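PDB 1U9C: Apc35852 from Geobacillus stearothermophilus, which is of unknown function but belongs to the DJ-1/PfpI family, whose relatives include chaperones and cysteine proteases. Local coordinates for residues A[5-14]-A[42-52]; A[27-38]-A[206-217]. All coordinates share one frame; numbering follows the deposited sequence.

Interaction 1: residues A[5-14]-A[42-52]; sequences SKRVLMVVTN and GYDVKVASIQG
Arg7 to Val12 and Asp44 to Ser49 are neighbouring parallel strands of the mixed central sheet of this DJ-1/PfpI fold, joined through helix 28-40 as a beta-alpha-beta crossover. Six parallel bridges run from Arg7-Asp44 to Val12-Ser49, and the segment axes approach to 4.5 Å. Val8, Met10 and Val12 turn both N and O to strand 44-49; Met10 N donates to Lys46 O almost straight (177°), and Met10 O accepts from Ala48 N. At the N-terminal end, Arg7 and Asp44 run side by side on the same face of the sheet. Arg7 NE forms a salt bridge to Asp44 OD2 (3.0 Å), reaching it from above the carboxylate plane, the two flat groups being turned 42° apart, while a water joins Arg7 NH2 to Asp44 OD1; Gly89 O takes Arg7 NH1. On the other face Met10 SD rests on Val45 CG1 at 3.8 Å, and Val8 CG2 lies 3.9 Å from Tyr43 CD2. The C-terminal end is closed by Asn14, whose CG stands beside its own backbone N (chi1 -54°), turning the amide back to the loop after strand 44-49. Its OD1 receives Gln51 N at 2.8 Å from well above the carbonyl plane. Its ND2 donates in the amide plane to Ser49 OG (3.1 Å), a hydroxyl that also pairs with Thr79. Replacing Asn14 by an alanine removes the amide and would probably leave Gln51 N without this acceptor and Ser49 OG without the ND2 donor, so that the turn after Ser49 is less firmly held. Backbone bonds therefore set the register, while a water-bridged salt bridge at one end and the Asn14 amide at the other add polar ties, with Val8, Met10 and Val45 packed on one face between them.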
loop_
_atom_site.group_PDB
_atom_site.type_symbol
_atom_site.label_atom_id
_atom_site.label_comp_id
_atom_site.label_asym_id
_atom_site.label_seq_id
_atom_site.Cartn_x
_atom_site.Cartn_y
_atom_site.Cartn_z
ATOM N N SER A 5 -20.041 6.933 -9.046
ATOM C CA SER A 5 -19.137 5.879 -8.674
ATOM C C SER A 5 -18.221 6.206 -7.517
ATOM O O SER A 5 -17.846 7.330 -7.309
ATOM C CB SER A 5 -18.235 5.541 -9.846
ATOM O OG SER A 5 -17.382 6.627 -10.128
ATOM N N LYS A 6 -17.893 5.179 -6.782
ATOM C CA LYS A 6 -16.869 5.291 -5.743
ATOM C C LYS A 6 -15.533 5.658 -6.382
ATOM O O LYS A 6 -15.238 5.327 -7.543
ATOM C CB LYS A 6 -16.779 3.946 -5.038
ATOM C CG LYS A 6 -18.037 3.510 -4.279
ATOM C CD LYS A 6 -18.294 4.393 -3.063
ATOM C CE LYS A 6 -19.549 3.971 -2.265
ATOM N NZ LYS A 6 -19.919 4.953 -1.263
ATOM N N ARG A 7 -14.714 6.303 -5.582
ATOM C CA ARG A 7 -13.427 6.836 -6.001
ATOM C C ARG A 7 -12.357 6.265 -5.107
ATOM O O ARG A 7 -12.448 6.263 -3.887
ATOM C CB ARG A 7 -13.384 8.350 -5.923
ATOM C CG ARG A 7 -14.430 9.135 -6.736
ATOM C CD ARG A 7 -14.195 10.627 -6.764
ATOM N NE ARG A 7 -12.952 10.992 -7.463
ATOM C CZ ARG A 7 -12.053 11.922 -7.088
ATOM N NH1 ARG A 7 -12.142 12.629 -5.965
ATOM N NH2 ARG A 7 -10.996 12.121 -7.871
ATOM N N VAL A 8 -11.302 5.775 -5.724
ATOM C CA VAL A 8 -10.163 5.143 -5.047
ATOM C C VAL A 8 -8.889 5.916 -5.374
ATOM O O VAL A 8 -8.587 6.157 -6.535
ATOM C CB VAL A 8 -9.985 3.648 -5.405
ATOM C CG1 VAL A 8 -8.834 3.049 -4.690
ATOM C CG2 VAL A 8 -11.254 2.883 -5.112
ATOM N N LEU A 9 -8.142 6.263 -4.336
ATOM C CA LEU A 9 -6.823 6.887 -4.481
ATOM C C LEU A 9 -5.767 5.793 -4.315
ATOM O O LEU A 9 -5.735 5.128 -3.284
ATOM C CB LEU A 9 -6.620 7.947 -3.399
ATOM C CG LEU A 9 -5.242 8.598 -3.353
ATOM C CD1 LEU A 9 -4.962 9.395 -4.609
ATOM C CD2 LEU A 9 -5.134 9.455 -2.099
ATOM N N MET A 10 -4.906 5.601 -5.309
ATOM C CA MET A 10 -3.782 4.663 -5.175
ATOM C C MET A 10 -2.482 5.413 -5.068
ATOM O O MET A 10 -2.326 6.380 -5.843
ATOM C CB MET A 10 -3.742 3.713 -6.367
ATOM C CG MET A 10 -5.032 2.877 -6.485
ATOM S SD MET A 10 -4.969 1.585 -7.759
ATOM C CE MET A 10 -3.943 0.369 -6.948
ATOM N N VAL A 11 -1.628 5.064 -4.112
ATOM C CA VAL A 11 -0.379 5.808 -3.929
ATOM C C VAL A 11 0.764 4.825 -3.931
ATOM O O VAL A 11 0.794 3.868 -3.173
ATOM C CB VAL A 11 -0.388 6.609 -2.617
ATOM C CG1 VAL A 11 0.862 7.482 -2.547
ATOM C CG2 VAL A 11 -1.613 7.486 -2.476
ATOM N N VAL A 12 1.744 5.074 -4.814
ATOM C CA VAL A 12 2.909 4.227 -4.951
ATOM C C VAL A 12 4.224 5.003 -4.715
ATOM O O VAL A 12 4.319 6.214 -4.775
ATOM C CB VAL A 12 2.940 3.525 -6.337
ATOM C CG1 VAL A 12 1.692 2.701 -6.511
ATOM C CG2 VAL A 12 3.102 4.545 -7.492
ATOM N N THR A 13 5.263 4.193 -4.443
ATOM C CA THR A 13 6.641 4.688 -4.219
ATOM C C THR A 13 7.283 5.177 -5.501
ATOM O O THR A 13 6.903 4.821 -6.619
ATOM C CB THR A 13 7.463 3.535 -3.607
ATOM O OG1 THR A 13 8.777 3.996 -3.211
ATOM C CG2 THR A 13 7.717 2.407 -4.577
ATOM N N ASN A 14 8.286 6.037 -5.328
ATOM C CA ASN A 14 9.200 6.416 -6.373
ATOM C C ASN A 14 10.661 6.096 -6.008
ATOM O O ASN A 14 11.560 6.526 -6.728
ATOM C CB ASN A 14 9.138 7.904 -6.700
ATOM C CG ASN A 14 7.751 8.370 -7.035
ATOM O OD1 ASN A 14 6.987 8.660 -6.146
ATOM N ND2 ASN A 14 7.407 8.449 -8.343
ATOM N N GLY A 42 -15.845 -0.373 -12.097
ATOM C CA GLY A 42 -16.296 0.934 -12.532
ATOM C C GLY A 42 -15.939 2.088 -11.627
ATOM O O GLY A 42 -16.498 3.162 -11.730
ATOM N N TYR A 43 -14.980 1.868 -10.737
ATOM C CA TYR A 43 -14.561 2.919 -9.873
ATOM C C TYR A 43 -13.726 3.966 -10.594
ATOM O O TYR A 43 -13.065 3.676 -11.607
ATOM C CB TYR A 43 -13.759 2.364 -8.699
ATOM C CG TYR A 43 -14.483 1.379 -7.805
ATOM C CD1 TYR A 43 -15.882 1.344 -7.679
ATOM C CD2 TYR A 43 -13.742 0.492 -7.030
ATOM C CE1 TYR A 43 -16.508 0.435 -6.805
ATOM C CE2 TYR A 43 -14.349 -0.385 -6.194
ATOM C CZ TYR A 43 -15.716 -0.433 -6.066
ATOM O OH TYR A 43 -16.343 -1.324 -5.218
ATOM N N ASP A 44 -13.719 5.159 -10.053
ATOM C CA ASP A 44 -12.879 6.288 -10.523
ATOM C C ASP A 44 -11.567 6.203 -9.745
ATOM O O ASP A 44 -11.542 6.576 -8.583
ATOM C CB ASP A 44 -13.591 7.599 -10.235
ATOM C CG ASP A 44 -12.794 8.852 -10.628
ATOM O OD1 ASP A 44 -11.765 8.733 -11.325
ATOM O OD2 ASP A 44 -13.182 10.025 -10.304
ATOM N N VAL A 45 -10.487 5.791 -10.389
ATOM C CA VAL A 45 -9.205 5.582 -9.706
ATOM C C VAL A 45 -8.226 6.697 -10.039
ATOM O O VAL A 45 -7.969 6.981 -11.199
ATOM C CB VAL A 45 -8.584 4.242 -10.125
ATOM C CG1 VAL A 45 -7.360 4.010 -9.365
ATOM C CG2 VAL A 45 -9.578 3.091 -9.928
ATOM N N LYS A 46 -7.697 7.343 -9.025
ATOM C CA LYS A 46 -6.630 8.331 -9.175
ATOM C C LYS A 46 -5.331 7.661 -8.829
ATOM O O LYS A 46 -5.159 7.069 -7.745
ATOM C CB LYS A 46 -6.791 9.539 -8.246
ATOM C CG LYS A 46 -5.658 10.556 -8.454
ATOM C CD LYS A 46 -5.867 11.885 -7.813
ATOM C CE LYS A 46 -4.737 12.810 -8.084
ATOM N NZ LYS A 46 -5.048 14.199 -7.583
ATOM N N VAL A 47 -4.395 7.686 -9.752
ATOM C CA VAL A 47 -3.073 7.095 -9.595
ATOM C C VAL A 47 -2.029 8.121 -9.233
ATOM O O VAL A 47 -1.734 8.975 -10.033
ATOM C CB VAL A 47 -2.652 6.333 -10.887
ATOM C CG1 VAL A 47 -1.334 5.647 -10.677
ATOM C CG2 VAL A 47 -3.712 5.298 -11.300
ATOM N N ALA A 48 -1.573 8.092 -8.000
ATOM C CA ALA A 48 -0.590 9.005 -7.481
ATOM C C ALA A 48 0.684 8.299 -7.046
ATOM O O ALA A 48 0.706 7.101 -6.749
ATOM C CB ALA A 48 -1.160 9.835 -6.328
ATOM N N SER A 49 1.740 9.072 -6.992
ATOM C CA SER A 49 2.986 8.635 -6.357
ATOM C C SER A 49 3.504 9.767 -5.504
ATOM O O SER A 49 3.052 10.903 -5.560
ATOM C CB SER A 49 3.982 8.107 -7.371
ATOM O OG SER A 49 4.442 9.182 -8.214
ATOM N N ILE A 50 4.505 9.471 -4.683
ATOM C CA ILE A 50 5.096 10.507 -3.853
ATOM C C ILE A 50 5.582 11.674 -4.729
ATOM O O ILE A 50 5.367 12.868 -4.387
ATOM C CB ILE A 50 6.215 9.873 -3.012
ATOM C CG1 ILE A 50 5.705 8.814 -2.051
ATOM C CG2 ILE A 50 7.035 11.003 -2.310
ATOM C CD1 ILE A 50 4.656 9.252 -1.067
ATOM N N GLN A 51 6.275 11.380 -5.828
ATOM C CA GLN A 51 6.846 12.409 -6.687
ATOM C C GLN A 51 6.090 12.809 -7.908
ATOM O O GLN A 51 6.377 13.866 -8.477
ATOM C CB GLN A 51 8.222 11.971 -7.168
ATOM C CG GLN A 51 9.194 11.661 -6.023
ATOM C CD GLN A 51 9.655 12.862 -5.327
ATOM O OE1 GLN A 51 8.889 13.490 -4.556
ATOM N NE2 GLN A 51 10.923 13.224 -5.564
ATOM N N GLY A 52 5.129 11.999 -8.308
ATOM C CA GLY A 52 4.516 12.123 -9.599
ATOM C C GLY A 52 5.425 11.574 -10.671
ATOM O O GLY A 52 6.583 11.220 -10.425
HETATM O O HOH W 1 -9.777 10.635 -10.309
#

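Interaction 2: residues A[27-38]-A[206-217]; sequences WLEEFAVPYLVF and PQSSRSTAEKVV
Trp27 meets Pro206 just before helix 28-40 begins: Pro206 CG lies over one face of the indole, 3.9 Å from the centroid of the five-membered ring and 25° off its normal, a CH-pi contact. Glu29 reaches towards the same proline, and a water bonded to Arg210 N also makes a weak, long bond to Glu29 OE2. The extended Glu30 chain starts beside its backbone N (chi1 -67°) and brings OE2 to 3.3 Å from Pro206 CG; OE2 also lies near the 3-sulfinoalanine at position 129. Ser209 is a knob among Glu29, Glu30, Val33 and Pro34. Its OG donates to Pro206 O (2.8 Å), which also receives Ser209 N from the same face of the carbonyl plane. One turn on, Val33 CG1 sits over a face of the Arg210 guanidinium, 3.8 Å above its plane. Pro34, at the kink of its helix, places CB 3.9 Å from Ala213 CB; at this small residue the alpha carbons of Pro34 and Ala213 come to 5.2 Å. Val37 then enters the hole formed by Arg210, Ala213, Glu214 and Val217, with its CG1 3.7 Å from Val217 CG2. Phe38 ends the walk, its side chain crossing that of Val216 at about a right angle, while Val217 CG2 lies at the ring edge. Helix segments 28-38 and 209-217 lie side by side on one side of the central sheet, 8.5 Å apart at closest approach and at -37°, with Pro34 and Phe38 also resting on Met10 and Val8 of strand 7-12. No direct hydrogen bond crosses between them: van der Waals packing holds the seam, with one apolar knob (Val37) and one small polar knob (Ser209), whose hydroxyl donates its proton within its own segment, beside the glutamate that approaches the modified cysteine.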
loop_
_atom_site.group_PDB
_atom_site.type_symbol
_atom_site.label_atom_id
_atom_site.label_comp_id
_atom_site.label_asym_id
_atom_site.label_seq_id
_atom_site.Cartn_x
_atom_site.Cartn_y
_atom_site.Cartn_z
ATOM N N TRP A 27 6.427 -2.775 -6.419
ATOM C CA TRP A 27 6.203 -4.145 -6.821
ATOM C C TRP A 27 4.986 -4.173 -7.755
ATOM O O TRP A 27 3.861 -4.011 -7.294
ATOM C CB TRP A 27 5.939 -5.081 -5.623
ATOM C CG TRP A 27 6.099 -6.487 -5.991
ATOM C CD1 TRP A 27 5.143 -7.318 -6.533
ATOM C CD2 TRP A 27 7.312 -7.226 -5.984
ATOM N NE1 TRP A 27 5.704 -8.549 -6.822
ATOM C CE2 TRP A 27 7.030 -8.494 -6.503
ATOM C CE3 TRP A 27 8.617 -6.929 -5.575
ATOM C CZ2 TRP A 27 8.005 -9.463 -6.621
ATOM C CZ3 TRP A 27 9.583 -7.906 -5.705
ATOM C CH2 TRP A 27 9.279 -9.120 -6.208
ATOM N N LEU A 28 5.235 -4.341 -9.032
ATOM C CA LEU A 28 4.231 -4.108 -10.065
ATOM C C LEU A 28 2.878 -4.745 -9.788
ATOM O O LEU A 28 1.831 -4.063 -9.851
ATOM C CB LEU A 28 4.794 -4.478 -11.438
ATOM C CG LEU A 28 3.793 -4.301 -12.567
ATOM C CD1 LEU A 28 3.259 -2.877 -12.735
ATOM C CD2 LEU A 28 4.479 -4.787 -13.845
ATOM N N GLU A 29 2.834 -6.021 -9.450
ATOM C CA GLU A 29 1.568 -6.710 -9.318
ATOM C C GLU A 29 0.696 -6.058 -8.266
ATOM O O GLU A 29 -0.542 -6.140 -8.325
ATOM C CB GLU A 29 1.809 -8.216 -8.955
ATOM C CG GLU A 29 0.554 -9.011 -8.620
ATOM C CD GLU A 29 0.784 -10.445 -8.250
ATOM O OE1 GLU A 29 1.934 -10.867 -7.985
ATOM O OE2 GLU A 29 -0.270 -11.130 -8.190
ATOM N N GLU A 30 1.310 -5.557 -7.216
ATOM C CA GLU A 30 0.579 -4.978 -6.098
ATOM C C GLU A 30 -0.194 -3.724 -6.448
ATOM O O GLU A 30 -1.119 -3.356 -5.732
ATOM C CB GLU A 30 1.507 -4.750 -4.926
ATOM C CG GLU A 30 2.025 -6.069 -4.331
ATOM C CD GLU A 30 3.091 -5.921 -3.334
ATOM O OE1 GLU A 30 3.393 -4.856 -2.889
ATOM O OE2 GLU A 30 3.669 -7.028 -3.026
ATOM N N PHE A 31 0.226 -3.055 -7.502
ATOM C CA PHE A 31 -0.535 -1.978 -8.143
ATOM C C PHE A 31 -1.471 -2.531 -9.219
ATOM O O PHE A 31 -2.654 -2.209 -9.234
ATOM C CB PHE A 31 0.403 -0.949 -8.777
ATOM C CG PHE A 31 -0.316 0.102 -9.533
ATOM C CD1 PHE A 31 -0.950 1.145 -8.886
ATOM C CD2 PHE A 31 -0.471 0.025 -10.917
ATOM C CE1 PHE A 31 -1.670 2.088 -9.601
ATOM C CE2 PHE A 31 -1.160 0.959 -11.616
ATOM C CZ PHE A 31 -1.766 1.981 -10.969
ATOM N N ALA A 32 -0.927 -3.335 -10.122
ATOM C CA ALA A 32 -1.663 -3.674 -11.336
ATOM C C ALA A 32 -2.903 -4.525 -11.047
ATOM O O ALA A 32 -3.969 -4.291 -11.618
ATOM C CB ALA A 32 -0.769 -4.401 -12.341
ATOM N N VAL A 33 -2.810 -5.530 -10.178
ATOM C CA VAL A 33 -3.957 -6.388 -9.946
ATOM C C VAL A 33 -5.087 -5.585 -9.254
ATOM O O VAL A 33 -6.235 -5.620 -9.694
ATOM C CB VAL A 33 -3.524 -7.629 -9.193
ATOM C CG1 VAL A 33 -4.686 -8.284 -8.460
ATOM C CG2 VAL A 33 -2.806 -8.600 -10.150
ATOM N N PRO A 34 -4.815 -4.849 -8.182
ATOM C CA PRO A 34 -5.843 -3.987 -7.613
ATOM C C PRO A 34 -6.409 -2.959 -8.591
ATOM O O PRO A 34 -7.630 -2.731 -8.595
ATOM C CB PRO A 34 -5.145 -3.376 -6.382
ATOM C CG PRO A 34 -4.158 -4.443 -6.010
ATOM C CD PRO A 34 -3.615 -4.884 -7.333
ATOM N N TYR A 35 -5.540 -2.314 -9.343
ATOM C CA TYR A 35 -5.998 -1.300 -10.314
ATOM C C TYR A 35 -7.032 -1.949 -11.260
ATOM O O TYR A 35 -8.111 -1.365 -11.464
ATOM C CB TYR A 35 -4.784 -0.793 -11.106
ATOM C CG TYR A 35 -5.103 0.264 -12.172
ATOM C CD1 TYR A 35 -5.212 1.559 -11.825
ATOM C CD2 TYR A 35 -5.269 -0.077 -13.488
ATOM C CE1 TYR A 35 -5.490 2.529 -12.770
ATOM C CE2 TYR A 35 -5.535 0.928 -14.444
ATOM C CZ TYR A 35 -5.613 2.196 -14.040
ATOM O OH TYR A 35 -5.882 3.192 -14.994
ATOM N N LEU A 36 -6.731 -3.117 -11.776
ATOM C CA LEU A 36 -7.641 -3.779 -12.720
ATOM C C LEU A 36 -8.950 -4.139 -12.001
ATOM O O LEU A 36 -10.048 -3.967 -12.574
ATOM C CB LEU A 36 -6.979 -5.054 -13.300
ATOM C CG LEU A 36 -7.778 -5.962 -14.234
ATOM C CD1 LEU A 36 -8.122 -5.177 -15.477
ATOM C CD2 LEU A 36 -7.074 -7.258 -14.592
ATOM N N VAL A 37 -8.911 -4.693 -10.779
ATOM C CA VAL A 37 -10.112 -4.978 -10.001
ATOM C C VAL A 37 -10.974 -3.738 -9.865
ATOM O O VAL A 37 -12.209 -3.769 -10.114
ATOM C CB VAL A 37 -9.752 -5.575 -8.584
ATOM C CG1 VAL A 37 -10.981 -5.579 -7.615
ATOM C CG2 VAL A 37 -9.161 -6.984 -8.696
ATOM N N PHE A 38 -10.361 -2.616 -9.465
ATOM C CA PHE A 38 -11.132 -1.390 -9.276
ATOM C C PHE A 38 -11.702 -0.831 -10.584
ATOM O O PHE A 38 -12.854 -0.394 -10.631
ATOM C CB PHE A 38 -10.271 -0.339 -8.550
ATOM C CG PHE A 38 -9.779 -0.764 -7.188
ATOM C CD1 PHE A 38 -10.510 -1.580 -6.348
ATOM C CD2 PHE A 38 -8.544 -0.326 -6.747
ATOM C CE1 PHE A 38 -10.041 -1.954 -5.122
ATOM C CE2 PHE A 38 -8.086 -0.709 -5.515
ATOM C CZ PHE A 38 -8.837 -1.519 -4.708
ATOM N N PRO A 206 2.913 -10.256 -2.343
ATOM C CA PRO A 206 2.376 -10.061 -3.691
ATOM C C PRO A 206 1.216 -10.956 -3.985
ATOM O O PRO A 206 0.283 -10.575 -4.648
ATOM C CB PRO A 206 3.589 -10.352 -4.607
ATOM C CG PRO A 206 4.726 -10.051 -3.801
ATOM C CD PRO A 206 4.370 -10.439 -2.370
ATOM N N GLN A 207 1.270 -12.155 -3.435
ATOM C CA GLN A 207 0.228 -13.142 -3.598
ATOM C C GLN A 207 -1.104 -12.773 -2.924
ATOM O O GLN A 207 -2.143 -13.429 -3.165
ATOM C CB GLN A 207 0.702 -14.507 -3.035
ATOM C CG GLN A 207 1.950 -15.123 -3.711
ATOM C CD GLN A 207 3.297 -14.482 -3.366
ATOM O OE1 GLN A 207 3.447 -13.751 -2.395
ATOM N NE2 GLN A 207 4.328 -14.834 -4.152
ATOM N N SER A 208 -1.077 -11.737 -2.086
ATOM C CA SER A 208 -2.277 -11.223 -1.407
ATOM C C SER A 208 -2.929 -10.031 -2.118
ATOM O O SER A 208 -3.888 -9.467 -1.560
ATOM C CB SER A 208 -1.860 -10.779 -0.017
ATOM O OG SER A 208 -1.174 -11.820 0.663
ATOM N N SER A 209 -2.408 -9.612 -3.269
ATOM C CA SER A 209 -2.872 -8.375 -3.930
ATOM C C SER A 209 -4.338 -8.441 -4.280
ATOM O O SER A 209 -5.113 -7.526 -3.973
ATOM C CB SER A 209 -2.054 -8.097 -5.172
ATOM O OG SER A 209 -0.673 -7.906 -4.863
ATOM N N ARG A 210 -4.769 -9.527 -4.899
ATOM C CA ARG A 210 -6.123 -9.665 -5.292
ATOM C C ARG A 210 -7.122 -9.690 -4.130
ATOM O O ARG A 210 -8.119 -8.965 -4.124
ATOM C CB ARG A 210 -6.343 -10.869 -6.188
ATOM C CG ARG A 210 -7.706 -10.907 -6.771
ATOM C CD ARG A 210 -7.894 -12.023 -7.833
ATOM N NE ARG A 210 -6.917 -11.799 -8.898
ATOM C CZ ARG A 210 -7.096 -11.045 -9.987
ATOM N NH1 ARG A 210 -8.280 -10.474 -10.256
ATOM N NH2 ARG A 210 -6.093 -10.927 -10.848
ATOM N N SER A 211 -6.812 -10.458 -3.090
ATOM C CA SER A 211 -7.719 -10.609 -1.970
ATOM C C SER A 211 -7.846 -9.318 -1.202
ATOM O O SER A 211 -8.916 -8.972 -0.724
ATOM C CB SER A 211 -7.338 -11.758 -1.012
ATOM O OG SER A 211 -6.112 -11.568 -0.348
ATOM N N THR A 212 -6.755 -8.563 -1.143
ATOM C CA THR A 212 -6.782 -7.258 -0.484
ATOM C C THR A 212 -7.719 -6.359 -1.243
ATOM O O THR A 212 -8.583 -5.683 -0.642
ATOM C CB THR A 212 -5.347 -6.646 -0.396
ATOM O OG1 THR A 212 -4.496 -7.560 0.317
ATOM C CG2 THR A 212 -5.336 -5.384 0.463
ATOM N N ALA A 213 -7.558 -6.294 -2.546
ATOM C CA ALA A 213 -8.446 -5.485 -3.372
ATOM C C ALA A 213 -9.904 -5.902 -3.243
ATOM O O ALA A 213 -10.788 -5.066 -3.213
ATOM C CB ALA A 213 -8.017 -5.507 -4.825
ATOM N N GLU A 214 -10.168 -7.202 -3.150
ATOM C CA GLU A 214 -11.542 -7.662 -3.050
ATOM C C GLU A 214 -12.171 -7.301 -1.714
ATOM O O GLU A 214 -13.399 -7.070 -1.603
ATOM C CB GLU A 214 -11.627 -9.171 -3.338
ATOM C CG GLU A 214 -11.237 -9.542 -4.763
ATOM C CD GLU A 214 -12.176 -9.008 -5.842
ATOM O OE1 GLU A 214 -13.275 -8.509 -5.500
ATOM O OE2 GLU A 214 -11.837 -9.111 -7.054
ATOM N N LYS A 215 -11.378 -7.226 -0.662
ATOM C CA LYS A 215 -11.879 -6.697 0.597
ATOM C C LYS A 215 -12.287 -5.228 0.510
ATOM O O LYS A 215 -13.263 -4.814 1.118
ATOM C CB LYS A 215 -10.889 -6.912 1.770
ATOM C CG LYS A 215 -10.826 -8.368 2.299
ATOM C CD LYS A 215 -9.684 -8.606 3.311
ATOM C CE LYS A 215 -9.764 -9.985 3.962
ATOM N NZ LYS A 215 -9.459 -11.110 3.006
ATOM N N VAL A 216 -11.494 -4.443 -0.240
ATOM C CA VAL A 216 -11.837 -3.030 -0.485
ATOM C C VAL A 216 -13.148 -2.954 -1.204
ATOM O O VAL A 216 -14.017 -2.186 -0.833
ATOM C CB VAL A 216 -10.696 -2.305 -1.201
ATOM C CG1 VAL A 216 -11.096 -0.916 -1.595
ATOM C CG2 VAL A 216 -9.452 -2.303 -0.303
ATOM N N VAL A 217 -13.309 -3.745 -2.247
ATOM C CA VAL A 217 -14.553 -3.751 -3.012
ATOM C C VAL A 217 -15.748 -4.079 -2.111
ATOM O O VAL A 217 -16.753 -3.411 -2.148
ATOM C CB VAL A 217 -14.491 -4.785 -4.217
ATOM C CG1 VAL A 217 -15.854 -5.002 -4.844
ATOM C CG2 VAL A 217 -13.482 -4.332 -5.252
HETATM O O HOH W 2 -2.899 -11.549 -5.937
#

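In the fold
The two interactions form successive layers of an alpha/beta sandwich, their centres about 13 Å apart. Along the chain their segments alternate: strand 7-12, helix 28-40, strand 44-49 and, far later, helix 209-221. Helix 28-40 thus connects the strands of interaction 1 and also contributes one side of interaction 2. Direct contacts join the layers: Phe31 packs on Met10 and Val47, Tyr35 lies against Val47, and Tyr43 N probably bonds to Phe38 O. Helix 209-221 adds Val217 and Leu220 against Tyr43. The C-terminal helix is thereby packed onto the N-terminal crossover unit, bringing distant parts of the sequence together on one side of the central sheet.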